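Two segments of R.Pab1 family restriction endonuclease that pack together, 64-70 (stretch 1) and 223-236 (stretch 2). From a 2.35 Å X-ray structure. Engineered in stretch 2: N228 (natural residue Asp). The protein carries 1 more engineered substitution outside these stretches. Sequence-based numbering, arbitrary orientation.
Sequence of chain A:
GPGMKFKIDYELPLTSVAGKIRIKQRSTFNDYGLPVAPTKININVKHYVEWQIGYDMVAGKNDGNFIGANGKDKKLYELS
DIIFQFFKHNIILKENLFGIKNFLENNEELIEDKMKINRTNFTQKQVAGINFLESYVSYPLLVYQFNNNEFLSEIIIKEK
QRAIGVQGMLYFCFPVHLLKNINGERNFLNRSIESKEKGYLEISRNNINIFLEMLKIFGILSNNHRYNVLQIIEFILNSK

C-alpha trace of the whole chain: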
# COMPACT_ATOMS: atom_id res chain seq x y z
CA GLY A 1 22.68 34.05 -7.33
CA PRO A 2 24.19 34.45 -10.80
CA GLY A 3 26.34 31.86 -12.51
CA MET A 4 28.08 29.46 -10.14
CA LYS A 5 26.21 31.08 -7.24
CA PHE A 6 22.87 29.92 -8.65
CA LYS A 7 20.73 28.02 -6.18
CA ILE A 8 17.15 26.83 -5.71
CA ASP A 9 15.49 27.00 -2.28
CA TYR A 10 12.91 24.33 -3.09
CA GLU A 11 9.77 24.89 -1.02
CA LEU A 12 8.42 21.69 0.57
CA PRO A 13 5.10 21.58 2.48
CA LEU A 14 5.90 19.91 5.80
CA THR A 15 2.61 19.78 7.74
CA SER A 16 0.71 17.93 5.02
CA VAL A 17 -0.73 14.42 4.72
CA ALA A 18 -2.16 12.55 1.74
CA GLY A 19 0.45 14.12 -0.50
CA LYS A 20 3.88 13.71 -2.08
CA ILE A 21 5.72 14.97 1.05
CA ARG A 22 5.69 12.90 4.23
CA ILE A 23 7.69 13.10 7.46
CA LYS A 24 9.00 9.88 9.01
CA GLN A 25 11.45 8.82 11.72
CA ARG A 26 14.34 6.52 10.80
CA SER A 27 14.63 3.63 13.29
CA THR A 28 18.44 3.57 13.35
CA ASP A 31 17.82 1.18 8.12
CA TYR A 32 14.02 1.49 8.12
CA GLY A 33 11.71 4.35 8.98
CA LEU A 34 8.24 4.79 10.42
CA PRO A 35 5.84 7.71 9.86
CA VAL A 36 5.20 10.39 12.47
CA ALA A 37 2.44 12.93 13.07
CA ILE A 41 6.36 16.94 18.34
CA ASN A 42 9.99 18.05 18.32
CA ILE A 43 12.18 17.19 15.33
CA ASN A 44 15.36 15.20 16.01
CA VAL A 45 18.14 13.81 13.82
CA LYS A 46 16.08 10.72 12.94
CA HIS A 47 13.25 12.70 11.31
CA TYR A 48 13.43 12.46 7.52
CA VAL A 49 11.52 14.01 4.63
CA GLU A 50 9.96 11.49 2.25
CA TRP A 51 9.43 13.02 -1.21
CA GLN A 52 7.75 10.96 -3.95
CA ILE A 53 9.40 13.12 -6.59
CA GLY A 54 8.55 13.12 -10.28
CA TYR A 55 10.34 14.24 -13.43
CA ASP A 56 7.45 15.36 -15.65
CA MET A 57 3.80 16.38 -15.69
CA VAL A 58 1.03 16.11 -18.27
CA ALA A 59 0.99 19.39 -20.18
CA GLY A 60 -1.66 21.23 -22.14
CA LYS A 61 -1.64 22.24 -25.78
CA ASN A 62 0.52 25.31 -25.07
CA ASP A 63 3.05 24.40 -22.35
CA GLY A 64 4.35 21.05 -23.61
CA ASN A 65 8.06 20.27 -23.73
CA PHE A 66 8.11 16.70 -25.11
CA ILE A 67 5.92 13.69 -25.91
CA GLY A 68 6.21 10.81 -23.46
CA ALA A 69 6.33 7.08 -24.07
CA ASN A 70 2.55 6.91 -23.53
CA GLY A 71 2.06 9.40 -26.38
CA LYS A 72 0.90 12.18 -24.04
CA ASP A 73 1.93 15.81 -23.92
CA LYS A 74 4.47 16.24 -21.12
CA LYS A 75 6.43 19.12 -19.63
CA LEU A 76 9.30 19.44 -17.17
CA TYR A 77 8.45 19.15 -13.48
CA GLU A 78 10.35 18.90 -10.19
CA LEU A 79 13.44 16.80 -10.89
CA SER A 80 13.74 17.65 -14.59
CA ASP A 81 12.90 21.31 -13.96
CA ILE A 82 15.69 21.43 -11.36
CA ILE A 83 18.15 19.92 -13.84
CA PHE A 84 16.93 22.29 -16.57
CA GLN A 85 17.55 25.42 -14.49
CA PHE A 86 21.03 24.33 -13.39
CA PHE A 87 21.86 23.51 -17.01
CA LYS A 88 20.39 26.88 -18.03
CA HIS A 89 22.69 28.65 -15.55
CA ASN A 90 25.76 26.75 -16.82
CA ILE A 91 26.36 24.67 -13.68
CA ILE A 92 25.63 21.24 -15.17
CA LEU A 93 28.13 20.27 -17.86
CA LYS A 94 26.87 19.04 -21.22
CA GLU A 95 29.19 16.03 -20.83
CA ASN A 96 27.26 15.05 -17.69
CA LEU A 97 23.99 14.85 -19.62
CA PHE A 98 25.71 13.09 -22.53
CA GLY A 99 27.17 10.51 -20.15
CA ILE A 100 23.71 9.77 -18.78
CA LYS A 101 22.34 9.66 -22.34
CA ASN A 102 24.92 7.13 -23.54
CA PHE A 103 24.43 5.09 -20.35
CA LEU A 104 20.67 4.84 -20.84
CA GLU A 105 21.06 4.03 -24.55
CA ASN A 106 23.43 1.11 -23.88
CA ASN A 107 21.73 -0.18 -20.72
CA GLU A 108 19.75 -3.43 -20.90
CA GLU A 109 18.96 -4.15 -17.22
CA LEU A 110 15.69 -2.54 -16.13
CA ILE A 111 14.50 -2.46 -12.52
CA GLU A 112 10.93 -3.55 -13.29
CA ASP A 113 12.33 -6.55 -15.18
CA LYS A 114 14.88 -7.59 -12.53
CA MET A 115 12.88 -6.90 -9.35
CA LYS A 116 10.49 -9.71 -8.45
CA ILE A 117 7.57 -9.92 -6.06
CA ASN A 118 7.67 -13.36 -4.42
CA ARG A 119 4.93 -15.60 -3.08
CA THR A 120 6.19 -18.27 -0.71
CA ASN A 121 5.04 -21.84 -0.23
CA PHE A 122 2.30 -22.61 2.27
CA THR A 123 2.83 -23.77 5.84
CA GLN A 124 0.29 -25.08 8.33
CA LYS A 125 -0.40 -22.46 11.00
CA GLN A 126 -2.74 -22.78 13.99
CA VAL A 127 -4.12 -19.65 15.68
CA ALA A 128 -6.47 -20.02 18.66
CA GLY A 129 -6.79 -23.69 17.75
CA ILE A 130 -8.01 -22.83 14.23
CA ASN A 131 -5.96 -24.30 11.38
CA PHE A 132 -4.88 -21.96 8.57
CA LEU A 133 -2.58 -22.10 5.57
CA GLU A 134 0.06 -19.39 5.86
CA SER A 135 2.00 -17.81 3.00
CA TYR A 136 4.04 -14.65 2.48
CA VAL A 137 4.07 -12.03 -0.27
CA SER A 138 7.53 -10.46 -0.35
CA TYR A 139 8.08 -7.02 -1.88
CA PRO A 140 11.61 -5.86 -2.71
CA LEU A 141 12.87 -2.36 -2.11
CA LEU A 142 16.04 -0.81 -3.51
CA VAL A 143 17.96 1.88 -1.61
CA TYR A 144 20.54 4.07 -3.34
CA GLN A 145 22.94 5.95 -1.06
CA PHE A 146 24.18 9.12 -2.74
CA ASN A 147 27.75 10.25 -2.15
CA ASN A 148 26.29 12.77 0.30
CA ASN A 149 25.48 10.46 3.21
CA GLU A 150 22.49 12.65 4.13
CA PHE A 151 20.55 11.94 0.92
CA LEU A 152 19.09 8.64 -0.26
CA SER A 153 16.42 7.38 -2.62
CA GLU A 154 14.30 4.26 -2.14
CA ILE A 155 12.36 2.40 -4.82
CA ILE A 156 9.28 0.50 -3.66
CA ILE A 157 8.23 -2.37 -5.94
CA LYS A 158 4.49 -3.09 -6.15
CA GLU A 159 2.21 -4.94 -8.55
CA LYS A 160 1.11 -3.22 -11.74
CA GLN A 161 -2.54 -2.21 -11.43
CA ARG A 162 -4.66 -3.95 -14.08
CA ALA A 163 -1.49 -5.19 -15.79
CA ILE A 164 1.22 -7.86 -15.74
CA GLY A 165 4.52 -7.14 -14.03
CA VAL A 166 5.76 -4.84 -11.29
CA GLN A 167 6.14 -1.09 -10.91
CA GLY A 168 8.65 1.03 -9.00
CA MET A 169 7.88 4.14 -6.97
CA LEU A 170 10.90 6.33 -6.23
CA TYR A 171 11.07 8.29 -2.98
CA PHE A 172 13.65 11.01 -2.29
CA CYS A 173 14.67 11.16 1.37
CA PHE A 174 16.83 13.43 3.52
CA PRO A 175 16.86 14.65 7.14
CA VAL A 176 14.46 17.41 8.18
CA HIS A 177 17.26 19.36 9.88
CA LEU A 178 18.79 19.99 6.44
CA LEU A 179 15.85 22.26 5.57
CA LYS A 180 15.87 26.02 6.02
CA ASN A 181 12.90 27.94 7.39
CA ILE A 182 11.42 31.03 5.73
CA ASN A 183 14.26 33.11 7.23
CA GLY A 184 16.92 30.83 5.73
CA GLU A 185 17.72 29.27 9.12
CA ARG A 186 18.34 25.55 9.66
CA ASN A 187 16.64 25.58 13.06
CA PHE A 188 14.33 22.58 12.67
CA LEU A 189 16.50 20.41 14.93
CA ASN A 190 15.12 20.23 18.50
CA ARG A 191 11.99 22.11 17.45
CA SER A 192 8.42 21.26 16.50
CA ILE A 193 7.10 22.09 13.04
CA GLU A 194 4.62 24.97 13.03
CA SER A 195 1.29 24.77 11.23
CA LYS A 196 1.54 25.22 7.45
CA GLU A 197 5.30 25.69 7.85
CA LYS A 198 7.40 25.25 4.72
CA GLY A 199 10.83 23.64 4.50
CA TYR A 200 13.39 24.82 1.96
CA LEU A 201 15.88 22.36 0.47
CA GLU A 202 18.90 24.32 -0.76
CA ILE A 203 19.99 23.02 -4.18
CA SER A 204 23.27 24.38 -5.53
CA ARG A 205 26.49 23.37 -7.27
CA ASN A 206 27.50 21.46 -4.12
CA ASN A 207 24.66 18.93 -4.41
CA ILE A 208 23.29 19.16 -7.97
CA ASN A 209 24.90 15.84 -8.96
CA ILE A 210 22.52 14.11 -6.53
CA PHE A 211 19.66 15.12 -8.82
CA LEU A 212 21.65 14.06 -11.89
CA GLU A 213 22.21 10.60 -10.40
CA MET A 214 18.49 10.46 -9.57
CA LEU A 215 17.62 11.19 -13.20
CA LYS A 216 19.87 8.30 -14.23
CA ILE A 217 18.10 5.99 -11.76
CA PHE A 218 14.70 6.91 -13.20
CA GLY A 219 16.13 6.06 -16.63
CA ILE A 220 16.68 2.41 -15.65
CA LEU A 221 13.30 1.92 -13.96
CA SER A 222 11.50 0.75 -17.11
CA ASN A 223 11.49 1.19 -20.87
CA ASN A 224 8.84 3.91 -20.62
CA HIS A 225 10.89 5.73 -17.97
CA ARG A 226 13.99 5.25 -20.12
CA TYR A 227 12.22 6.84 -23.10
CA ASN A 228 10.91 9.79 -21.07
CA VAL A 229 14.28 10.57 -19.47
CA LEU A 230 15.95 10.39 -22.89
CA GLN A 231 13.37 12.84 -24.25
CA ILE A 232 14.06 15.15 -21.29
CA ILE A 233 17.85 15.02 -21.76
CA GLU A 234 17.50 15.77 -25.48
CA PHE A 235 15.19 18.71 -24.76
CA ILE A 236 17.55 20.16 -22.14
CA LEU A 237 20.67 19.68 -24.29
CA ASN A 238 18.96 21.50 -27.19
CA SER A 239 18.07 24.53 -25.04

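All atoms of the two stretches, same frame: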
# COMPACT_ATOMS: atom_id res chain seq x y z
N GLY A 64 3.68 22.34 -23.50
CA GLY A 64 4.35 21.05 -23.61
C GLY A 64 5.81 21.20 -23.98
O GLY A 64 6.20 22.09 -24.73
N ASN A 65 6.63 20.30 -23.43
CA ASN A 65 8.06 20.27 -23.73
C ASN A 65 8.47 19.05 -24.55
O ASN A 65 9.41 19.15 -25.34
CB ASN A 65 8.88 20.30 -22.44
CG ASN A 65 8.74 21.61 -21.69
OD1 ASN A 65 8.50 21.63 -20.49
ND2 ASN A 65 8.90 22.72 -22.41
N PHE A 66 7.80 17.91 -24.37
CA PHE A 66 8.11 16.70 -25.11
C PHE A 66 6.89 15.80 -25.10
O PHE A 66 5.89 16.08 -24.43
CB PHE A 66 9.34 15.98 -24.53
CG PHE A 66 9.11 15.38 -23.17
CD1 PHE A 66 8.76 14.05 -23.03
CD2 PHE A 66 9.25 16.16 -22.03
CE1 PHE A 66 8.55 13.50 -21.78
CE2 PHE A 66 9.03 15.61 -20.77
CZ PHE A 66 8.69 14.28 -20.65
N ILE A 67 6.98 14.70 -25.84
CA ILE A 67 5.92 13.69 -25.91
C ILE A 67 6.45 12.42 -25.26
O ILE A 67 7.45 11.85 -25.71
CB ILE A 67 5.46 13.44 -27.35
CG1 ILE A 67 4.94 14.73 -27.98
CG2 ILE A 67 4.40 12.35 -27.38
CD1 ILE A 67 4.44 14.55 -29.40
N GLY A 68 5.76 11.96 -24.22
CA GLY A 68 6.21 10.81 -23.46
C GLY A 68 6.03 9.49 -24.18
O GLY A 68 5.55 9.42 -25.32
N ALA A 69 6.44 8.42 -23.50
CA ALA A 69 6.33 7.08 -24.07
C ALA A 69 4.87 6.66 -24.24
O ALA A 69 4.57 5.85 -25.12
CB ALA A 69 7.07 6.08 -23.19
N ASN A 70 3.98 7.18 -23.41
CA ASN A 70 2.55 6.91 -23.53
C ASN A 70 1.88 7.75 -24.61
O ASN A 70 0.65 7.65 -24.77
CB ASN A 70 1.86 7.13 -22.18
CG ASN A 70 2.27 8.44 -21.53
OD1 ASN A 70 2.90 9.30 -22.16
ND2 ASN A 70 1.92 8.60 -20.26
N ASN A 223 11.29 0.68 -19.52
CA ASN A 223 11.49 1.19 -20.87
C ASN A 223 10.76 2.51 -21.07
O ASN A 223 11.28 3.42 -21.73
CB ASN A 223 11.03 0.16 -21.90
CG ASN A 223 12.14 -0.78 -22.33
OD1 ASN A 223 13.30 -0.38 -22.43
ND2 ASN A 223 11.79 -2.03 -22.59
N ASN A 224 9.55 2.64 -20.52
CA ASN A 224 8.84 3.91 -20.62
C ASN A 224 9.58 5.02 -19.90
O ASN A 224 9.72 6.13 -20.43
CB ASN A 224 7.42 3.76 -20.07
CG ASN A 224 6.54 2.88 -20.94
OD1 ASN A 224 6.82 2.68 -22.12
ND2 ASN A 224 5.47 2.35 -20.36
N HIS A 225 10.08 4.74 -18.69
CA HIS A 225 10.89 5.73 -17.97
C HIS A 225 12.18 6.03 -18.72
O HIS A 225 12.62 7.19 -18.76
CB HIS A 225 11.20 5.23 -16.56
CG HIS A 225 10.03 5.29 -15.63
ND1 HIS A 225 9.36 6.46 -15.34
CD2 HIS A 225 9.41 4.32 -14.91
CE1 HIS A 225 8.38 6.22 -14.49
NE2 HIS A 225 8.39 4.93 -14.21
N ARG A 226 12.80 5.01 -19.31
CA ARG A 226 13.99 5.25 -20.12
C ARG A 226 13.69 6.21 -21.26
O ARG A 226 14.45 7.16 -21.50
CB ARG A 226 14.53 3.92 -20.67
CG ARG A 226 15.86 4.06 -21.40
CD ARG A 226 15.90 3.19 -22.65
NE ARG A 226 15.64 1.78 -22.36
CZ ARG A 226 16.58 0.88 -22.11
NH1 ARG A 226 17.86 1.23 -22.11
NH2 ARG A 226 16.24 -0.38 -21.86
N TYR A 227 12.58 5.98 -21.97
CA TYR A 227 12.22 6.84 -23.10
C TYR A 227 11.96 8.27 -22.64
O TYR A 227 12.41 9.22 -23.29
CB TYR A 227 10.99 6.26 -23.80
CG TYR A 227 10.53 7.05 -25.01
CD1 TYR A 227 10.98 6.74 -26.29
CD2 TYR A 227 9.63 8.10 -24.87
CE1 TYR A 227 10.55 7.46 -27.39
CE2 TYR A 227 9.20 8.83 -25.97
CZ TYR A 227 9.66 8.50 -27.22
OH TYR A 227 9.24 9.22 -28.32
N ASN A 228 11.24 8.44 -21.53
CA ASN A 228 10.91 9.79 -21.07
C ASN A 228 12.16 10.55 -20.65
O ASN A 228 12.32 11.73 -21.01
CB ASN A 228 9.91 9.71 -19.92
CG ASN A 228 8.55 9.20 -20.37
OD1 ASN A 228 8.24 9.20 -21.55
ND2 ASN A 228 7.74 8.76 -19.41
N VAL A 229 13.05 9.91 -19.89
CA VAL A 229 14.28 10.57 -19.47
C VAL A 229 15.12 10.96 -20.68
O VAL A 229 15.70 12.05 -20.74
CB VAL A 229 15.06 9.68 -18.49
CG1 VAL A 229 16.42 10.30 -18.19
CG2 VAL A 229 14.27 9.49 -17.20
N LEU A 230 15.20 10.07 -21.68
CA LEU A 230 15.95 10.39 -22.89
C LEU A 230 15.34 11.57 -23.63
O LEU A 230 16.07 12.39 -24.20
CB LEU A 230 16.05 9.16 -23.79
CG LEU A 230 17.03 8.08 -23.33
CD1 LEU A 230 16.95 6.85 -24.21
CD2 LEU A 230 18.45 8.62 -23.29
N GLN A 231 14.01 11.68 -23.64
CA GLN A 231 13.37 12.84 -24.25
C GLN A 231 13.68 14.11 -23.46
O GLN A 231 13.85 15.19 -24.04
CB GLN A 231 11.86 12.63 -24.34
CG GLN A 231 11.44 11.52 -25.29
CD GLN A 231 11.66 11.88 -26.74
OE1 GLN A 231 11.53 13.04 -27.13
NE2 GLN A 231 11.99 10.88 -27.55
N ILE A 232 13.77 13.99 -22.13
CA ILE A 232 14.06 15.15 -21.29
C ILE A 232 15.51 15.60 -21.49
O ILE A 232 15.78 16.81 -21.58
CB ILE A 232 13.77 14.82 -19.82
CG1 ILE A 232 12.26 14.65 -19.61
CG2 ILE A 232 14.33 15.90 -18.89
CD1 ILE A 232 11.86 14.32 -18.19
N ILE A 233 16.45 14.66 -21.56
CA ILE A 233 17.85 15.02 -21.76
C ILE A 233 18.04 15.70 -23.11
O ILE A 233 18.75 16.70 -23.22
CB ILE A 233 18.75 13.78 -21.61
CG1 ILE A 233 18.69 13.24 -20.18
CG2 ILE A 233 20.18 14.12 -21.99
CD1 ILE A 233 19.55 12.01 -19.96
N GLU A 234 17.38 15.17 -24.15
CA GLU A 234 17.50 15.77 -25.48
C GLU A 234 16.92 17.17 -25.51
O GLU A 234 17.46 18.07 -26.16
CB GLU A 234 16.82 14.87 -26.51
CG GLU A 234 17.09 15.26 -27.96
CD GLU A 234 18.51 14.94 -28.39
OE1 GLU A 234 19.18 14.13 -27.71
OE2 GLU A 234 18.97 15.50 -29.40
N PHE A 235 15.80 17.39 -24.80
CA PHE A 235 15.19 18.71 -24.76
C PHE A 235 16.08 19.70 -24.01
O PHE A 235 16.20 20.86 -24.42
CB PHE A 235 13.81 18.63 -24.11
CG PHE A 235 13.20 19.97 -23.80
CD1 PHE A 235 12.56 20.71 -24.78
CD2 PHE A 235 13.27 20.49 -22.51
CE1 PHE A 235 12.00 21.94 -24.49
CE2 PHE A 235 12.71 21.72 -22.22
CZ PHE A 235 12.08 22.45 -23.21
N ILE A 236 16.70 19.26 -22.91
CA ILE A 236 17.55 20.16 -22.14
C ILE A 236 18.83 20.47 -22.91
O ILE A 236 19.27 21.63 -22.96
CB ILE A 236 17.85 19.54 -20.76
CG1 ILE A 236 16.56 19.42 -19.95
CG2 ILE A 236 18.88 20.37 -20.01
CD1 ILE A 236 16.75 18.77 -18.59

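The segment 64-70 runs along one side of the helix 223-236. The two bury 480 Å² between them, both sides summed. F66, A69 and F235 account for the largest shares.

F66 is buried and points its CA-to-CB bond toward the helix. Its chi1 is p. The ring lies against Q231, I232 and N228. F66 CE2 is 3.6 Å from I232 CG1, an apolar contact between side chains. The CA-to-CB bond of I232 points sideways, but the end of the side chain comes nearer the ring. F66 CD1 is 3.7 Å from Q231 CB, so the base of the glutamine side chain also packs on the ring. The ring meets these atoms obliquely.

A69 makes the one hydrogen bond across the contact. Its backbone N donates to N228 OD1 at 2.8 Å, with an N-H...acceptor angle of 146°. N228 is an engineered residue, Asp in the natural sequence. Its ND2 is hydrogen-bonded elsewhere in the structure. The same oxygen, N228 OD1, lies 3.2 Å from G68 CA. An ideal CB on G68 would also be 3.2 Å from N228 OD1, a tight fit, and would clash with N70 OD1 at 3.0 Å. The methyl group of A69 faces the helix. A69 CB is 3.7 Å from Y227 CD2 and 3.6 Å from N224 OD1. Y227 reaches further along the segment, with I67 O 3.5 Å from Y227 CE2, at the ring edge and near its plane.

F235 carries the far end of the contact. It packs against N65, whose CB sits over one face of the ring, 4.0 Å from the centroid of the F235 ring and 13° off the normal. This is a CH-pi contact. N65 ND2 is 3.3 Å from F235 CZ. N65 OD1 is hydrogen-bonded elsewhere in the structure.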